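Local coordinates for DUF917 domain-containing protein (Chromobacterium violaceum, PDB 2O3I), which is of unknown function but belongs to the DUF917 family, its two domains resembling those of S-methyl thiohydantoin desulfurase-like proteins, at residues G26-A31 / Q329-N334; A106-A111 / G135-S140; G239-A244 / S321-G326. The protein carries 2 engineered substitutions. One frame throughout, in Å; residues are numbered along the deposited sequence.

From the N terminus, interaction 1 opens first at 26-31, where helix 28-35 begins. Interaction 2 then opens and closes a short loop, 106-111 with 135-140, around helix 111-124. Interaction 3 follows in series, joining the turn at 239-244 to strand 319-324, and only then does 329-334 come back to close interaction 1. Both of the others are therefore nested inside the long loop of interaction 1, which ties the N-terminal to the C-terminal family region. Interaction 1 touches both: Ala-111 packs against 26-31, and His-330 meets Val-324 through the backbone. Interactions 2 and 3 do not touch; their centres lie about 22 Å apart.

Interaction 1 of 3, residues G26-A31 / Q329-N334; sequences GTMISA and QHVFSN
In Met-28, a selenomethionine, CG lies anti to the carbonyl carbon and the chain stays extended to SE, where chi3 (78°) folds CE round. Gln-329 comes from the other segment with CG anti to its backbone N and a bend at chi2 (54°) that places CD, and the two side chains meet tip to tip. Met-28 CE rests against the amide end, 3.3 Å from Gln-329 NE2 and equally near its OE1, while SE of Met-28 sits 3.5 Å from Val-331 O. That carbonyl is already taken: Gln-329 NE2 hydrogen-bonds to Val-331 O at 2.7 Å, on a lone pair but bent (135° at the hydrogen). With Gln-329 OE1 also accepting from Arg-32 NH2, both ends of the amide are held, so Met-28 meets a group of fixed rotation. CG2 of Val-331 adds an apolar contact with SE of Met-28 at 4.2 Å.

Two helix starts also meet here. Thr-27, its OG1 hydrogen-bonded to Asn-75 OD1, and Ser-333 are both N-cap residues, and Ser-333 OG approaches Thr-27 CA to 4.0 Å. Asp-336 OD1 bridges the segments, hydrogen-bonded to Met-28 N and Ser-333 OG. The contact thus joins the N-terminal ends of helices 28-35 and 334-337, with helix 10-19 packing on Met-28 and Val-331 and helix 111-124 bringing Ala-111 against Met-28.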
loop_
_atom_site.group_PDB
_atom_site.type_symbol
_atom_site.label_atom_id
_atom_site.label_comp_id
_atom_site.label_asym_id
_atom_site.label_seq_id
_atom_site.Cartn_x
_atom_site.Cartn_y
_atom_site.Cartn_z
ATOM N N GLY A 26 -22.615 -1.799 -4.591
ATOM C CA GLY A 26 -22.800 -2.580 -3.382
ATOM C C GLY A 26 -24.115 -3.328 -3.394
ATOM O O GLY A 26 -25.104 -2.836 -3.927
ATOM N N THR A 27 -24.130 -4.515 -2.797
ATOM C CA THR A 27 -25.331 -5.344 -2.752
ATOM C C THR A 27 -26.346 -4.842 -1.742
ATOM O O THR A 27 -25.988 -4.255 -0.715
ATOM C CB THR A 27 -25.009 -6.794 -2.362
ATOM O OG1 THR A 27 -24.589 -6.828 -0.993
ATOM C CG2 THR A 27 -23.899 -7.360 -3.245
HETATM N N MSE A 28 -27.618 -5.080 -2.042
HETATM C CA MSE A 28 -28.691 -4.693 -1.147
HETATM C C MSE A 28 -28.559 -5.580 0.084
HETATM O O MSE A 28 -28.942 -5.203 1.191
HETATM C CB MSE A 28 -30.046 -4.917 -1.818
HETATM C CG MSE A 28 -30.345 -3.941 -2.938
HETATM SE SE MSE A 28 -31.880 -4.474 -3.989
HETATM C CE MSE A 28 -33.300 -3.927 -2.804
ATOM N N ILE A 29 -27.994 -6.762 -0.124
ATOM C CA ILE A 29 -27.796 -7.716 0.954
ATOM C C ILE A 29 -26.984 -7.097 2.085
ATOM O O ILE A 29 -27.407 -7.103 3.240
ATOM C CB ILE A 29 -27.080 -8.965 0.433
ATOM C CG1 ILE A 29 -27.860 -9.531 -0.764
ATOM C CG2 ILE A 29 -26.939 -9.986 1.561
ATOM C CD1 ILE A 29 -27.189 -10.693 -1.485
ATOM N N SER A 30 -25.818 -6.552 1.749
ATOM C CA SER A 30 -24.969 -5.933 2.757
ATOM C C SER A 30 -25.578 -4.617 3.234
ATOM O O SER A 30 -25.359 -4.206 4.364
ATOM C CB SER A 30 -23.554 -5.697 2.209
ATOM O OG SER A 30 -23.515 -4.635 1.274
ATOM N N ALA A 31 -26.342 -3.954 2.372
ATOM C CA ALA A 31 -26.976 -2.697 2.753
ATOM C C ALA A 31 -28.061 -2.978 3.790
ATOM O O ALA A 31 -28.217 -2.226 4.751
ATOM C CB ALA A 31 -27.581 -2.010 1.535
ATOM N N GLN A 329 -38.894 -8.369 -5.546
ATOM C CA GLN A 329 -37.722 -7.566 -5.862
ATOM C C GLN A 329 -37.639 -7.313 -7.361
ATOM O O GLN A 329 -37.540 -8.245 -8.155
ATOM C CB GLN A 329 -36.454 -8.273 -5.373
ATOM C CG GLN A 329 -35.200 -7.405 -5.392
ATOM C CD GLN A 329 -35.380 -6.097 -4.641
ATOM O OE1 GLN A 329 -35.771 -6.085 -3.472
ATOM N NE2 GLN A 329 -35.093 -4.985 -5.311
ATOM N N HIS A 330 -37.676 -6.039 -7.735
ATOM C CA HIS A 330 -37.624 -5.632 -9.133
ATOM C C HIS A 330 -36.233 -5.198 -9.577
ATOM O O HIS A 330 -35.882 -5.356 -10.748
ATOM C CB HIS A 330 -38.609 -4.484 -9.375
ATOM C CG HIS A 330 -40.032 -4.827 -9.048
ATOM N ND1 HIS A 330 -40.721 -5.839 -9.683
ATOM C CD2 HIS A 330 -40.897 -4.287 -8.155
ATOM C CE1 HIS A 330 -41.949 -5.907 -9.198
ATOM N NE2 HIS A 330 -42.080 -4.977 -8.269
ATOM N N VAL A 331 -35.454 -4.646 -8.644
ATOM C CA VAL A 331 -34.103 -4.162 -8.940
ATOM C C VAL A 331 -32.983 -4.975 -8.278
ATOM O O VAL A 331 -33.068 -5.371 -7.113
ATOM C CB VAL A 331 -33.952 -2.665 -8.556
ATOM C CG1 VAL A 331 -35.014 -1.853 -9.271
ATOM C CG2 VAL A 331 -34.057 -2.478 -7.036
ATOM N N PHE A 332 -31.923 -5.210 -9.045
ATOM C CA PHE A 332 -30.792 -5.997 -8.575
ATOM C C PHE A 332 -29.465 -5.450 -9.079
ATOM O O PHE A 332 -29.373 -4.934 -10.194
ATOM C CB PHE A 332 -30.894 -7.436 -9.092
ATOM C CG PHE A 332 -32.054 -8.214 -8.555
ATOM C CD1 PHE A 332 -31.875 -9.103 -7.496
ATOM C CD2 PHE A 332 -33.313 -8.101 -9.135
ATOM C CE1 PHE A 332 -32.933 -9.872 -7.019
ATOM C CE2 PHE A 332 -34.383 -8.863 -8.670
ATOM C CZ PHE A 332 -34.194 -9.752 -7.610
ATOM N N SER A 333 -28.435 -5.572 -8.250
ATOM C CA SER A 333 -27.095 -5.181 -8.657
ATOM C C SER A 333 -26.568 -6.515 -9.185
ATOM O O SER A 333 -27.145 -7.564 -8.894
ATOM C CB SER A 333 -26.248 -4.746 -7.457
ATOM O OG SER A 333 -25.906 -5.863 -6.650
ATOM N N ASN A 334 -25.493 -6.490 -9.955
ATOM C CA ASN A 334 -24.936 -7.732 -10.478
ATOM C C ASN A 334 -24.663 -8.715 -9.339
ATOM O O ASN A 334 -24.886 -9.919 -9.480
ATOM C CB ASN A 334 -23.661 -7.439 -11.260
ATOM C CG ASN A 334 -23.945 -6.703 -12.553
ATOM O OD1 ASN A 334 -23.312 -5.691 -12.861
ATOM N ND2 ASN A 334 -24.906 -7.211 -13.321
#

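Interaction 2 of 3, residues A106-A111 / G135-S140; sequences APESGA and GRAVPS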
loop_
_atom_site.group_PDB
_atom_site.type_symbol
_atom_site.label_atom_id
_atom_site.label_comp_id
_atom_site.label_asym_id
_atom_site.label_seq_id
_atom_site.Cartn_x
_atom_site.Cartn_y
_atom_site.Cartn_z
ATOM N N ALA A 106 -21.737 10.226 0.169
ATOM C CA ALA A 106 -21.499 8.950 -0.495
ATOM C C ALA A 106 -20.627 9.202 -1.713
ATOM O O ALA A 106 -20.709 10.254 -2.335
ATOM C CB ALA A 106 -22.819 8.316 -0.928
ATOM N N PRO A 107 -19.776 8.238 -2.070
ATOM C CA PRO A 107 -18.933 8.464 -3.241
ATOM C C PRO A 107 -19.719 8.385 -4.548
ATOM O O PRO A 107 -19.433 9.108 -5.503
ATOM C CB PRO A 107 -17.891 7.355 -3.128
ATOM C CG PRO A 107 -18.665 6.233 -2.488
ATOM C CD PRO A 107 -19.458 6.954 -1.416
ATOM N N GLU A 108 -20.728 7.517 -4.562
ATOM C CA GLU A 108 -21.547 7.260 -5.745
ATOM C C GLU A 108 -22.956 6.806 -5.353
ATOM O O GLU A 108 -23.274 6.694 -4.171
ATOM C CB GLU A 108 -20.885 6.150 -6.565
ATOM C CG GLU A 108 -20.405 4.995 -5.682
ATOM C CD GLU A 108 -19.859 3.811 -6.455
ATOM O OE1 GLU A 108 -19.129 4.022 -7.443
ATOM O OE2 GLU A 108 -20.148 2.661 -6.061
ATOM N N SER A 109 -23.792 6.553 -6.358
ATOM C CA SER A 109 -25.156 6.079 -6.126
ATOM C C SER A 109 -25.168 4.560 -6.114
ATOM O O SER A 109 -24.729 3.924 -7.068
ATOM C CB SER A 109 -26.104 6.567 -7.223
ATOM O OG SER A 109 -26.474 7.915 -7.024
ATOM N N GLY A 110 -25.680 3.982 -5.034
ATOM C CA GLY A 110 -25.741 2.537 -4.931
ATOM C C GLY A 110 -26.301 2.126 -3.592
ATOM O O GLY A 110 -26.326 2.923 -2.657
ATOM N N ALA A 111 -26.736 0.878 -3.489
ATOM C CA ALA A 111 -27.321 0.367 -2.253
ATOM C C ALA A 111 -26.530 0.654 -0.981
ATOM O O ALA A 111 -27.118 1.025 0.032
ATOM C CB ALA A 111 -27.573 -1.132 -2.377
ATOM N N GLY A 135 -23.935 9.985 -9.740
ATOM C CA GLY A 135 -25.352 9.769 -9.966
ATOM C C GLY A 135 -25.527 8.304 -10.333
ATOM O O GLY A 135 -26.634 7.836 -10.597
ATOM N N ARG A 136 -24.402 7.591 -10.364
ATOM C CA ARG A 136 -24.366 6.162 -10.667
ATOM C C ARG A 136 -23.187 5.553 -9.912
ATOM O O ARG A 136 -22.501 6.254 -9.156
ATOM C CB ARG A 136 -24.183 5.921 -12.174
ATOM C CG ARG A 136 -22.997 6.650 -12.785
ATOM C CD ARG A 136 -22.627 6.070 -14.141
ATOM N NE ARG A 136 -22.179 4.686 -14.007
ATOM C CZ ARG A 136 -22.054 3.829 -15.014
ATOM N NH1 ARG A 136 -22.339 4.206 -16.252
ATOM N NH2 ARG A 136 -21.669 2.581 -14.775
ATOM N N ALA A 137 -22.964 4.259 -10.098
ATOM C CA ALA A 137 -21.843 3.586 -9.456
ATOM C C ALA A 137 -20.784 3.428 -10.537
ATOM O O ALA A 137 -21.110 3.131 -11.688
ATOM C CB ALA A 137 -22.260 2.232 -8.916
ATOM N N VAL A 138 -19.523 3.647 -10.181
ATOM C CA VAL A 138 -18.444 3.538 -11.154
ATOM C C VAL A 138 -17.371 2.567 -10.682
ATOM O O VAL A 138 -17.158 2.400 -9.484
ATOM C CB VAL A 138 -17.791 4.926 -11.431
ATOM C CG1 VAL A 138 -18.859 5.936 -11.846
ATOM C CG2 VAL A 138 -17.036 5.407 -10.205
ATOM N N PRO A 139 -16.672 1.917 -11.628
ATOM C CA PRO A 139 -15.625 0.959 -11.276
ATOM C C PRO A 139 -14.377 1.557 -10.644
ATOM O O PRO A 139 -13.665 0.857 -9.926
ATOM C CB PRO A 139 -15.326 0.277 -12.606
ATOM C CG PRO A 139 -15.502 1.383 -13.575
ATOM C CD PRO A 139 -16.796 2.026 -13.093
ATOM N N SER A 140 -14.087 2.829 -10.915
ATOM C CA SER A 140 -12.898 3.437 -10.324
ATOM C C SER A 140 -13.015 4.940 -10.062
ATOM O O SER A 140 -13.783 5.640 -10.712
ATOM C CB SER A 140 -11.662 3.136 -11.180
ATOM O OG SER A 140 -11.529 4.065 -12.227
#
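This is a buried loop-to-loop contact beside a beta-alpha-beta crossover, between the loops that follow its two parallel strands: 101-105 and 127-129 run side by side in the mixed sheet, helix 111-124 connects them, and the chain following each strand meets the other here, near the centre of the molecule. Glu-108 and Ser-109 grip the backbone of Arg-136 to Val-138 through two hydrogen bonds. Val-138 N donates a hydrogen bond to Glu-108 OE1 at 2.8 Å, nearly straight (168°) but from above the carboxylate plane. Next along, Ser-109 N donates to Arg-136 O at 3.1 Å, standing well above the plane of that carbonyl.

Chi1 of Glu-108 (44°) sets CG between the backbone N and the carbonyl carbon, and the extended chain then passes alongside Ala-137. The fit is tight, with Glu-108 CB only 3.1 Å from Arg-136 O. Glu-108 OE2 packs on Ala-137 CB at 3.6 Å, and the same methyl group lies against Ser-109 O. Ser-109 OG sits by Gly-135 C, but its hydrogen-bond partner is Asp-132, which also takes Gly-135 N.

The side chain of Arg-136 holds its own loop and reaches the C-terminal family region: NH1 hydrogen-bonds to Pro-317 O, while Arg-136 NE (3.0 Å) and Arg-136 NH2 (3.2 Å) both donate to Ala-137 O, which lies in the guanidinium plane.

Interaction 3 of 3, residues G239-A244 / S321-G326; sequences GKVKTA and SYFVEG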
loop_
_atom_site.group_PDB
_atom_site.type_symbol
_atom_site.label_atom_id
_atom_site.label_comp_id
_atom_site.label_asym_id
_atom_site.label_seq_id
_atom_site.Cartn_x
_atom_site.Cartn_y
_atom_site.Cartn_z
ATOM N N GLY A 239 -45.121 -1.191 -4.400
ATOM C CA GLY A 239 -45.686 -1.945 -5.512
ATOM C C GLY A 239 -46.344 -1.121 -6.608
ATOM O O GLY A 239 -47.311 -1.576 -7.229
ATOM N N LYS A 240 -45.829 0.082 -6.865
ATOM C CA LYS A 240 -46.399 0.946 -7.896
ATOM C C LYS A 240 -45.738 0.771 -9.261
ATOM O O LYS A 240 -46.198 1.327 -10.255
ATOM C CB LYS A 240 -46.303 2.418 -7.481
ATOM C CG LYS A 240 -47.074 2.790 -6.214
ATOM C CD LYS A 240 -46.955 4.289 -5.927
ATOM C CE LYS A 240 -47.564 4.678 -4.576
ATOM N NZ LYS A 240 -47.387 6.137 -4.309
ATOM N N VAL A 241 -44.655 0.005 -9.310
ATOM C CA VAL A 241 -43.948 -0.222 -10.568
ATOM C C VAL A 241 -43.495 -1.678 -10.669
ATOM O O VAL A 241 -42.420 -2.049 -10.185
ATOM C CB VAL A 241 -42.743 0.757 -10.698
ATOM C CG1 VAL A 241 -41.976 0.811 -9.404
ATOM C CG2 VAL A 241 -41.838 0.340 -11.836
ATOM N N LYS A 242 -44.331 -2.493 -11.309
ATOM C CA LYS A 242 -44.076 -3.924 -11.458
ATOM C C LYS A 242 -43.717 -4.361 -12.882
ATOM O O LYS A 242 -43.528 -5.550 -13.144
ATOM C CB LYS A 242 -45.306 -4.708 -10.992
ATOM C CG LYS A 242 -45.762 -4.416 -9.561
ATOM C CD LYS A 242 -47.058 -5.161 -9.255
ATOM C CE LYS A 242 -47.497 -4.986 -7.812
ATOM N NZ LYS A 242 -46.517 -5.574 -6.857
ATOM N N THR A 243 -43.637 -3.403 -13.798
ATOM C CA THR A 243 -43.296 -3.694 -15.185
ATOM C C THR A 243 -42.265 -2.698 -15.691
ATOM O O THR A 243 -42.198 -1.559 -15.216
ATOM C CB THR A 243 -44.519 -3.587 -16.114
ATOM O OG1 THR A 243 -45.039 -2.253 -16.054
ATOM C CG2 THR A 243 -45.597 -4.575 -15.712
ATOM N N ALA A 244 -41.473 -3.128 -16.667
ATOM C CA ALA A 244 -40.458 -2.272 -17.258
ATOM C C ALA A 244 -41.102 -0.991 -17.794
ATOM O O ALA A 244 -40.558 0.100 -17.630
ATOM C CB ALA A 244 -39.738 -3.019 -18.387
ATOM N N SER A 321 -29.347 -0.813 -16.219
ATOM C CA SER A 321 -29.981 -1.446 -15.068
ATOM C C SER A 321 -31.053 -2.455 -15.433
ATOM O O SER A 321 -31.764 -2.300 -16.424
ATOM C CB SER A 321 -30.599 -0.383 -14.151
ATOM O OG SER A 321 -29.603 0.467 -13.628
ATOM N N TYR A 322 -31.178 -3.477 -14.597
ATOM C CA TYR A 322 -32.155 -4.526 -14.817
ATOM C C TYR A 322 -33.474 -4.177 -14.145
ATOM O O TYR A 322 -33.525 -3.376 -13.201
ATOM C CB TYR A 322 -31.669 -5.852 -14.223
ATOM C CG TYR A 322 -30.251 -6.236 -14.565
ATOM C CD1 TYR A 322 -29.878 -6.512 -15.879
ATOM C CD2 TYR A 322 -29.277 -6.316 -13.568
ATOM C CE1 TYR A 322 -28.567 -6.858 -16.193
ATOM C CE2 TYR A 322 -27.966 -6.661 -13.868
ATOM C CZ TYR A 322 -27.617 -6.927 -15.181
ATOM O OH TYR A 322 -26.315 -7.234 -15.487
ATOM N N PHE A 323 -34.540 -4.775 -14.660
ATOM C CA PHE A 323 -35.854 -4.637 -14.072
ATOM C C PHE A 323 -36.538 -5.984 -14.232
ATOM O O PHE A 323 -36.831 -6.429 -15.343
ATOM C CB PHE A 323 -36.709 -3.540 -14.713
ATOM C CG PHE A 323 -38.012 -3.321 -13.983
ATOM C CD1 PHE A 323 -39.110 -4.157 -14.211
ATOM C CD2 PHE A 323 -38.096 -2.372 -12.963
ATOM C CE1 PHE A 323 -40.265 -4.058 -13.427
ATOM C CE2 PHE A 323 -39.253 -2.266 -12.170
ATOM C CZ PHE A 323 -40.334 -3.112 -12.403
ATOM N N VAL A 324 -36.766 -6.642 -13.105
ATOM C CA VAL A 324 -37.413 -7.934 -13.107
ATOM C C VAL A 324 -38.902 -7.730 -12.839
ATOM O O VAL A 324 -39.308 -7.360 -11.738
ATOM C CB VAL A 324 -36.797 -8.848 -12.034
ATOM C CG1 VAL A 324 -37.287 -10.287 -12.226
ATOM C CG2 VAL A 324 -35.276 -8.779 -12.115
ATOM N N GLU A 325 -39.711 -7.963 -13.865
ATOM C CA GLU A 325 -41.149 -7.799 -13.757
ATOM C C GLU A 325 -41.772 -8.883 -12.882
ATOM O O GLU A 325 -41.144 -9.905 -12.595
ATOM C CB GLU A 325 -41.775 -7.821 -15.151
ATOM C CG GLU A 325 -41.329 -6.664 -16.033
ATOM C CD GLU A 325 -42.031 -6.638 -17.378
ATOM O OE1 GLU A 325 -41.968 -5.590 -18.060
ATOM O OE2 GLU A 325 -42.641 -7.663 -17.754
ATOM N N GLY A 326 -43.013 -8.646 -12.462
ATOM C CA GLY A 326 -43.716 -9.602 -11.624
ATOM C C GLY A 326 -43.961 -9.058 -10.231
ATOM O O GLY A 326 -44.151 -7.859 -10.046
#
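The loop between helices 225-237 and 244-255, running from the Schellman motif at Gly-239 to the N-cap Thr-243, is pressed here against the end of strand 319-324. Phe-323, Glu-325 and Gly-326 make the contact from the strand side.

Phe-323 points its side chain into the loop, against the backbone of 241-244. Its CG is anti to the backbone N (chi1 -174°), and beyond it the ring is bordered by backbone as much as by side chains. Val-241 O lies at the ring edge, in plane, 3.2 Å from Phe-323 CZ. Thr-243 O sits over one face. Val-241 crosses the ring obliquely, bringing CG2 to 3.7 Å from Phe-323 CE2.

Past the ring, two hydrogen bonds fix the turn. Gly-326 N donates to Lys-242 O at 3.2 Å, in the plane of that carbonyl, and Glu-325 CA adds a C-H...O contact to the same oxygen. The extended side chain of Glu-325 runs past Thr-243 CA, and its OE1 accepts from Ala-244 N at 2.9 Å (164° at the hydrogen), on the anti side of the carboxylate. Ala-244 is the first residue of its helix, and the positive helix end would probably stabilise this negative charge. Thr-243 OG1 caps Ala-246 N, two residues further on, so the side chains of Thr-243 and Glu-325 between them take two amides of the first helical turn.

Lys-242 CB packs on Gly-326 O at 3.5 Å, and NZ continues to a salt bridge with Glu-327. Strand 319-324 is itself paired antiparallel with 352-358, and Met-247 of helix 244-255 packs on both Val-241 and Phe-323, while His-330 lays its ring nearly parallel to that of Phe-323.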